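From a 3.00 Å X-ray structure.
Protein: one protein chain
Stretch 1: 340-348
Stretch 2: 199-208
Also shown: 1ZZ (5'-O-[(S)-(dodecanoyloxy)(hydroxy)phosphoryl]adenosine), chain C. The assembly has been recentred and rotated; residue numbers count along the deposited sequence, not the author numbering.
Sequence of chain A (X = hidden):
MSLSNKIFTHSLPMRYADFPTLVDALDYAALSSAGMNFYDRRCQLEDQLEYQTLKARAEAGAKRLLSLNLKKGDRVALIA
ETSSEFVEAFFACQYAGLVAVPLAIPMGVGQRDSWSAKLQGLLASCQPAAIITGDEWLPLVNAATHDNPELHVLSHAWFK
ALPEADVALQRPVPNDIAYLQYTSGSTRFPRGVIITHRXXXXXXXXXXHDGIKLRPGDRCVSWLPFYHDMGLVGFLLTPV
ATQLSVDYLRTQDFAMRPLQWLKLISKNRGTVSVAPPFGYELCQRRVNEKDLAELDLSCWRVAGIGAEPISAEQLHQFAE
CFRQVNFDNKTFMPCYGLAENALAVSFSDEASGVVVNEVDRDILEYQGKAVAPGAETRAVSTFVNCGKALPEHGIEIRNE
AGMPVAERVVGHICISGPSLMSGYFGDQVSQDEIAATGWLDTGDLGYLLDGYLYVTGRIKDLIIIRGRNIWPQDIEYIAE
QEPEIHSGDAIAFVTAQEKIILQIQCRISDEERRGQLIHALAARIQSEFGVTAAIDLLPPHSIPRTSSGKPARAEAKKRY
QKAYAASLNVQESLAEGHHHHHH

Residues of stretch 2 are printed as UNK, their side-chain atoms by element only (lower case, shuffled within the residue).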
ATOM      1  N   GLU A 340       0.365   8.201   5.777  1.00 18.06           N
ATOM      2  CA  GLU A 340       0.510   9.353   6.653  1.00 17.86           C
ATOM      3  C   GLU A 340       1.823  10.096   6.422  1.00 17.43           C
ATOM      4  O   GLU A 340       2.087  11.107   7.057  1.00 17.54           O
ATOM      5  CB  GLU A 340       0.384   8.936   8.121  1.00 18.95           C
ATOM      6  CG  GLU A 340      -1.044   8.602   8.585  1.00 21.01           C
ATOM      7  CD  GLU A 340      -1.487   7.185   8.236  1.00 21.00           C
ATOM      8  OE1 GLU A 340      -0.732   6.472   7.537  1.00 20.54           O
ATOM      9  OE2 GLU A 340      -2.598   6.788   8.658  1.00 22.36           O
ATOM     10  N   ASN A 341       2.642   9.585   5.515  1.00 17.33           N
ATOM     11  CA  ASN A 341       3.868  10.253   5.098  1.00 16.63           C
ATOM     12  C   ASN A 341       3.879  10.336   3.573  1.00 16.53           C
ATOM     13  O   ASN A 341       4.939  10.302   2.954  1.00 15.78           O
ATOM     14  CB  ASN A 341       5.090   9.475   5.598  1.00 16.66           C
ATOM     15  CG  ASN A 341       6.401  10.264   5.469  1.00 17.00           C
ATOM     16  OD1 ASN A 341       7.311   9.867   4.738  1.00 16.07           O
ATOM     17  ND2 ASN A 341       6.501  11.375   6.192  1.00 17.46           N
ATOM     18  N   ALA A 342       2.685  10.444   2.984  1.00 16.62           N
ATOM     19  CA  ALA A 342       2.494  10.361   1.534  1.00 16.23           C
ATOM     20  C   ALA A 342       2.710   8.933   1.012  1.00 17.04           C
ATOM     21  O   ALA A 342       1.803   8.319   0.473  1.00 17.60           O
ATOM     22  CB  ALA A 342       3.387  11.362   0.796  1.00 14.66           C
ATOM     23  N   LEU A 343       3.910   8.402   1.192  1.00 17.09           N
ATOM     24  CA  LEU A 343       4.202   7.051   0.753  1.00 16.37           C
ATOM     25  C   LEU A 343       5.437   6.466   1.444  1.00 16.80           C
ATOM     26  O   LEU A 343       5.318   5.586   2.298  1.00 16.99           O
ATOM     27  CB  LEU A 343       4.417   7.040  -0.750  1.00 16.72           C
ATOM     28  CG  LEU A 343       4.168   5.744  -1.517  1.00 17.10           C
ATOM     29  CD1 LEU A 343       5.211   5.620  -2.607  1.00 15.99           C
ATOM     30  CD2 LEU A 343       4.198   4.539  -0.611  1.00 17.96           C
ATOM     31  N   ALA A 344       6.618   6.962   1.074  1.00 15.64           N
ATOM     32  CA  ALA A 344       7.878   6.316   1.441  1.00 15.11           C
ATOM     33  C   ALA A 344       8.514   6.868   2.713  1.00 15.50           C
ATOM     34  O   ALA A 344       8.423   8.061   2.992  1.00 15.59           O
ATOM     35  CB  ALA A 344       8.857   6.397   0.284  1.00 15.39           C
ATOM     36  N   VAL A 345       9.169   5.993   3.473  1.00 14.99           N
ATOM     37  CA  VAL A 345       9.853   6.396   4.699  1.00 14.02           C
ATOM     38  C   VAL A 345      11.309   5.923   4.700  1.00 14.24           C
ATOM     39  O   VAL A 345      12.192   6.600   5.225  1.00 14.57           O
ATOM     40  CB  VAL A 345       9.121   5.883   5.962  1.00 14.13           C
ATOM     41  CG1 VAL A 345      10.054   5.853   7.146  1.00 13.91           C
ATOM     42  CG2 VAL A 345       7.917   6.742   6.270  1.00 14.56           C
ATOM     43  N   SER A 346      11.560   4.763   4.106  1.00 14.89           N
ATOM     44  CA  SER A 346      12.918   4.255   4.006  1.00 14.46           C
ATOM     45  C   SER A 346      13.049   3.192   2.938  1.00 15.35           C
ATOM     46  O   SER A 346      12.084   2.534   2.577  1.00 15.15           O
ATOM     47  CB  SER A 346      13.389   3.699   5.342  1.00 14.65           C
ATOM     48  OG  SER A 346      12.566   2.639   5.758  1.00 14.27           O
ATOM     49  N   PHE A 347      14.269   3.041   2.441  1.00 16.11           N
ATOM     50  CA  PHE A 347      14.582   2.086   1.398  1.00 16.42           C
ATOM     51  C   PHE A 347      15.877   1.396   1.777  1.00 16.92           C
ATOM     52  O   PHE A 347      16.767   2.022   2.340  1.00 17.22           O
ATOM     53  CB  PHE A 347      14.780   2.806   0.065  1.00 17.52           C
ATOM     54  CG  PHE A 347      13.548   3.511  -0.447  1.00 17.67           C
ATOM     55  CD1 PHE A 347      13.241   4.790  -0.031  1.00 16.77           C
ATOM     56  CD2 PHE A 347      12.708   2.898  -1.361  1.00 18.02           C
ATOM     57  CE1 PHE A 347      12.117   5.442  -0.512  1.00 16.94           C
ATOM     58  CE2 PHE A 347      11.580   3.548  -1.849  1.00 17.08           C
ATOM     59  CZ  PHE A 347      11.287   4.824  -1.423  1.00 16.63           C
ATOM     60  N   SER A 348      15.986   0.106   1.482  1.00 17.95           N
ATOM     61  CA  SER A 348      17.246  -0.598   1.668  1.00 17.88           C
ATOM     62  C   SER A 348      18.276  -0.008   0.700  1.00 19.21           C
ATOM     63  O   SER A 348      17.920   0.688  -0.259  1.00 18.42           O
ATOM     64  CB  SER A 348      17.070  -2.098   1.436  1.00 17.80           C
ATOM     65  OG  SER A 348      18.185  -2.830   1.922  1.00 18.19           O
ATOM     66  N   UNK A 199       4.107  18.445   0.626  1.00 17.91           N
ATOM     67  CA  UNK A 199       4.356  17.147   1.220  1.00 17.16           C
ATOM     68  C   UNK A 199       4.533  16.061   0.162  1.00 17.06           C
ATOM     69  O   UNK A 199       5.517  15.321   0.184  1.00 16.80           O
ATOM     70  c   UNK A 199       3.252  17.738   3.413  1.00 18.20           C
ATOM     71  o   UNK A 199       1.759  18.824   4.917  1.00 18.38           O
ATOM     72  c   UNK A 199       1.900  17.886   4.102  1.00 18.48           C
ATOM     73  c   UNK A 199       3.237  16.809   2.203  1.00 17.34           C
ATOM     74  o   UNK A 199       0.984  17.074   3.834  1.00 18.30           O
ATOM     75  N   UNK A 200       3.601  15.962  -0.776  1.00 17.02           N
ATOM     76  CA  UNK A 200       3.725  14.923  -1.791  1.00 17.34           C
ATOM     77  C   UNK A 200       4.983  15.155  -2.633  1.00 17.95           C
ATOM     78  O   UNK A 200       5.578  14.210  -3.148  1.00 17.84           O
ATOM     79  c   UNK A 200       2.485  15.883  -3.754  1.00 18.53           C
ATOM     80  c   UNK A 200       2.470  14.810  -2.693  1.00 17.27           C
ATOM     81  c   UNK A 200       2.395  13.437  -3.346  1.00 15.91           C
ATOM     82  N   UNK A 201       5.397  16.412  -2.766  1.00 18.30           N
ATOM     83  CA  UNK A 201       6.603  16.714  -3.524  1.00 18.00           C
ATOM     84  C   UNK A 201       7.854  16.343  -2.740  1.00 17.66           C
ATOM     85  O   UNK A 201       8.794  15.787  -3.300  1.00 17.88           O
ATOM     86  c   UNK A 201       5.648  18.481  -5.071  1.00 21.00           C
ATOM     87  c   UNK A 201       7.498  17.254  -7.123  1.00 21.89           C
ATOM     88 se   UNK A 201       5.608  17.188  -6.576  1.00 38.33          SE
ATOM     89  c   UNK A 201       6.636  18.171  -3.961  1.00 18.27           C
ATOM     90  N   UNK A 202       7.858  16.644  -1.443  1.00 17.65           N
ATOM     91  CA  UNK A 202       8.976  16.273  -0.575  1.00 17.34           C
ATOM     92  C   UNK A 202       9.244  14.786  -0.683  1.00 16.55           C
ATOM     93  O   UNK A 202      10.404  14.363  -0.767  1.00 15.72           O
ATOM     94  c   UNK A 202       8.709  16.660   0.889  1.00 16.17           C
ATOM     95  N   UNK A 203       8.166  14.005  -0.683  1.00 15.76           N
ATOM     96  CA  UNK A 203       8.306  12.567  -0.742  1.00 16.32           C
ATOM     97  C   UNK A 203       8.719  12.104  -2.129  1.00 16.80           C
ATOM     98  O   UNK A 203       9.628  11.296  -2.264  1.00 17.21           O
ATOM     99  c   UNK A 203       7.344  10.464   0.281  1.00 15.03           C
ATOM    100  n   UNK A 203       6.756   9.433  -0.306  1.00 15.11           N
ATOM    101  o   UNK A 203       8.105  10.333   1.227  1.00 15.21           O
ATOM    102  c   UNK A 203       7.045  11.845  -0.279  1.00 15.77           C
ATOM    103  N   UNK A 204       8.065  12.619  -3.159  1.00 16.32           N
ATOM    104  CA  UNK A 204       8.486  12.323  -4.522  1.00 17.22           C
ATOM    105  C   UNK A 204       9.982  12.600  -4.714  1.00 18.41           C
ATOM    106  O   UNK A 204      10.709  11.799  -5.298  1.00 19.35           O
ATOM    107  c   UNK A 204       5.360  13.486  -6.333  1.00 17.49           C
ATOM    108  c   UNK A 204       6.445  12.464  -6.121  1.00 17.50           C
ATOM    109  c   UNK A 204       7.670  13.140  -5.512  1.00 17.97           C
ATOM    110  c   UNK A 204       5.966  11.313  -5.260  1.00 17.16           C
ATOM    111  N   UNK A 205      10.438  13.739  -4.211  1.00 18.64           N
ATOM    112  CA  UNK A 205      11.850  14.076  -4.234  1.00 18.66           C
ATOM    113  C   UNK A 205      12.682  13.009  -3.499  1.00 18.33           C
ATOM    114  O   UNK A 205      13.666  12.503  -4.029  1.00 18.90           O
ATOM    115  n   UNK A 205      15.631  16.395  -4.437  1.00 22.59           N
ATOM    116  n   UNK A 205      17.800  16.877  -5.069  1.00 22.21           N
ATOM    117  n   UNK A 205      16.212  16.413  -6.661  1.00 24.08           N
ATOM    118  c   UNK A 205      14.234  16.049  -4.699  1.00 20.99           C
ATOM    119  c   UNK A 205      13.464  15.888  -3.411  1.00 19.68           C
ATOM    120  c   UNK A 205      16.548  16.562  -5.387  1.00 22.90           C
ATOM    121  c   UNK A 205      12.038  15.475  -3.641  1.00 18.26           C
ATOM    122  N   UNK A 206      12.270  12.645  -2.288  1.00 18.36           N
ATOM    123  CA  UNK A 206      12.983  11.620  -1.517  1.00 18.48           C
ATOM    124  C   UNK A 206      13.088  10.296  -2.276  1.00 19.56           C
ATOM    125  O   UNK A 206      14.175   9.730  -2.412  1.00 19.71           O
ATOM    126  c   UNK A 206      12.320  11.402  -0.158  1.00 16.41           C
ATOM    127  N   UNK A 207      11.947   9.813  -2.765  1.00 19.38           N
ATOM    128  CA  UNK A 207      11.873   8.543  -3.473  1.00 18.58           C
ATOM    129  C   UNK A 207      12.774   8.525  -4.681  1.00 19.55           C
ATOM    130  O   UNK A 207      13.667   7.685  -4.775  1.00 20.75           O
ATOM    131  c   UNK A 207      10.480   7.092  -4.938  1.00 18.18           C
ATOM    132  c   UNK A 207       9.548   7.946  -2.767  1.00 17.81           C
ATOM    133  c   UNK A 207      10.459   8.252  -3.958  1.00 18.40           C
ATOM    134  c   UNK A 207       8.072   8.183  -3.051  1.00 16.75           C
ATOM    135  N   UNK A 208      12.548   9.450  -5.606  1.00 19.19           N
ATOM    136  CA  UNK A 208      13.314   9.479  -6.851  1.00 20.57           C
ATOM    137  C   UNK A 208      14.822   9.750  -6.668  1.00 21.08           C
ATOM    138  O   UNK A 208      15.667   9.134  -7.318  1.00 21.36           O
ATOM    139  o   UNK A 208      12.915  11.817  -7.295  1.00 20.75           O
ATOM    140  c   UNK A 208      12.721  10.510  -7.807  1.00 20.47           C
TER
HETATM  141  P   1ZZ C   1      -0.157   2.216   3.444  1.00 26.52           P
HETATM  142  C1  1ZZ C   1       8.832   4.314  -8.198  1.00 17.34           C
HETATM  143  N1  1ZZ C   1       3.998  -1.521   6.293  1.00 22.26           N
HETATM  144  O1  1ZZ C   1       2.134   0.430   1.801  1.00 25.44           O
HETATM  145  C2  1ZZ C   1       8.690   4.523  -6.714  1.00 15.47           C
HETATM  146  N2  1ZZ C   1       5.643  -1.399   4.813  1.00 20.15           N
HETATM  147  O2  1ZZ C   1       1.047   2.424   2.336  1.00 25.21           O
HETATM  148  C3  1ZZ C   1       7.923   3.474  -5.915  1.00 16.00           C
HETATM  149  N3  1ZZ C   1       5.136  -3.282   7.753  1.00 21.20           N
HETATM  150  O3  1ZZ C   1      -0.572   3.475   4.323  1.00 23.68           O
HETATM  151  C4  1ZZ C   1       7.988   3.656  -4.387  1.00 15.93           C
HETATM  152  N4  1ZZ C   1       7.216  -3.958   6.983  1.00 21.68           N
HETATM  153  O4  1ZZ C   1      -1.313   1.785   2.839  1.00 28.96           O
HETATM  154  C5  1ZZ C   1       7.667   2.517  -3.412  1.00 15.37           C
HETATM  155  N5  1ZZ C   1       8.132  -2.971   4.952  1.00 18.40           N
HETATM  156  O5  1ZZ C   1       0.338   1.112   4.486  1.00 25.00           O
HETATM  157  C6  1ZZ C   1       7.187   3.032  -2.080  1.00 15.04           C
HETATM  158  O6  1ZZ C   1       1.991  -0.495   6.052  1.00 24.70           O
HETATM  159  C7  1ZZ C   1       7.523   2.311  -0.800  1.00 16.79           C
HETATM  160  O7  1ZZ C   1       2.432  -0.902   9.534  1.00 23.83           O
HETATM  161  C8  1ZZ C   1       6.529   2.418   0.333  1.00 17.20           C
HETATM  162  O8  1ZZ C   1       2.470   1.838   8.724  1.00 20.04           O
HETATM  163  C9  1ZZ C   1       5.960   1.144   0.973  1.00 18.91           C
HETATM  164  C10 1ZZ C   1       4.478   1.002   1.214  1.00 21.16           C
HETATM  165  C11 1ZZ C   1       3.534   2.056   1.600  1.00 21.86           C
HETATM  166  C12 1ZZ C   1       2.242   1.581   2.071  1.00 24.75           C
HETATM  167  C13 1ZZ C   1       0.796   1.611   5.716  1.00 23.61           C
HETATM  168  C14 1ZZ C   1       1.343   0.599   6.731  1.00 22.44           C
HETATM  169  C15 1ZZ C   1       2.479   0.872   7.734  1.00 21.35           C
HETATM  170  C16 1ZZ C   1       2.729  -0.491   8.225  1.00 23.43           C
HETATM  171  C17 1ZZ C   1       2.701  -1.296   6.971  1.00 24.49           C
HETATM  172  C18 1ZZ C   1       4.401  -0.923   5.173  1.00 21.80           C
HETATM  173  C19 1ZZ C   1       6.006  -2.330   5.787  1.00 20.43           C
HETATM  174  C20 1ZZ C   1       5.043  -2.426   6.670  1.00 20.85           C
HETATM  175  C21 1ZZ C   1       6.255  -4.042   7.863  1.00 21.86           C
HETATM  176  C22 1ZZ C   1       7.095  -3.076   5.899  1.00 20.27           C

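Position 199 carries three carbons in a row, the third bearing two oxygens, and stays clear of stretch 1: a carboxylate on a two-methylene arm, so Glu199. It points sideways; both oxygens are hydrogen-bonded elsewhere in the structure, which suits a buried acid. Position 200 has one carbon forking at once into two methyls, and its backbone lies against Ala342: Val200. CA of Val200 lies 4.4 Å from CB of Ala342, and a compact apolar side chain pointing sideways suits this buried place.

At 201 an unbranched chain of two carbons, a selenium and a terminal carbon, out of reach of stretch 1, identifies selenomethionine, Met201, an apolar chain suited to burial. Position 202 has a single carbon, also out of reach, and is Ala202, a small residue at home in a helix.

Position 203 has two carbons, the second carrying one oxygen and one nitrogen, and touches Asn341, Ala342, Leu343 and Ala344: a short amide, Asn203. It is directed toward stretch 1, and CB of Asn203 packs 3.8 Å from CB of Ala342. As modelled, ND2 of Asn203 lies 2.8 Å from N of Ala344, and OD1 of Asn203 lies 2.9 Å from O of Ala344; the amide is probably turned over, so the bonding stays open. A short side chain with both a donor and an acceptor suits a place beside backbone N and O atoms.

Position 204 has four carbons forked at the second and no contact with stretch 1: Leu204, apolar and buried, its CB pointing away. Position 205, with three carbons, a nitrogen and a carbon bearing two more nitrogens, is Arg205; it is partly exposed, as suits a long charged chain. The single carbon of 206 points toward stretch 1 without close contact: Ala206, again small and helix-compatible.

Position 207 has four carbons, forked at the first, one arm two carbons long, lying against Leu343, Ala344 and Phe347: Ile207. CG1 of Ile207 lies 3.5 Å from CB of Ala344 and 3.8 Å from CZ of Phe347, at the ring edge, while CD1 of Ile207 meets CD1 of Leu343 at 3.9 Å. CG2 of Ile207 is 3.6 Å from C2 of 1ZZ, so the branched residue serves both protein and ligand. Position 208, one carbon then an oxygen, points away: Ser208, whose short hydroxyl reaches its own helix, OG of Ser208 donating to O of Leu204 at 3.0 Å.

The contact rests mainly on Asn203 and Ile207, one helical turn apart. The first places a polar group against the backbone at Leu343 and Ala344; the second packs among apolar side chains. Leu343, whose CD2 lies 3.3 Å from C8 of 1ZZ, joins Ile207 in lining the ligand's acyl chain.

Stretch 2, residues 199-208: EVMANLRAIS
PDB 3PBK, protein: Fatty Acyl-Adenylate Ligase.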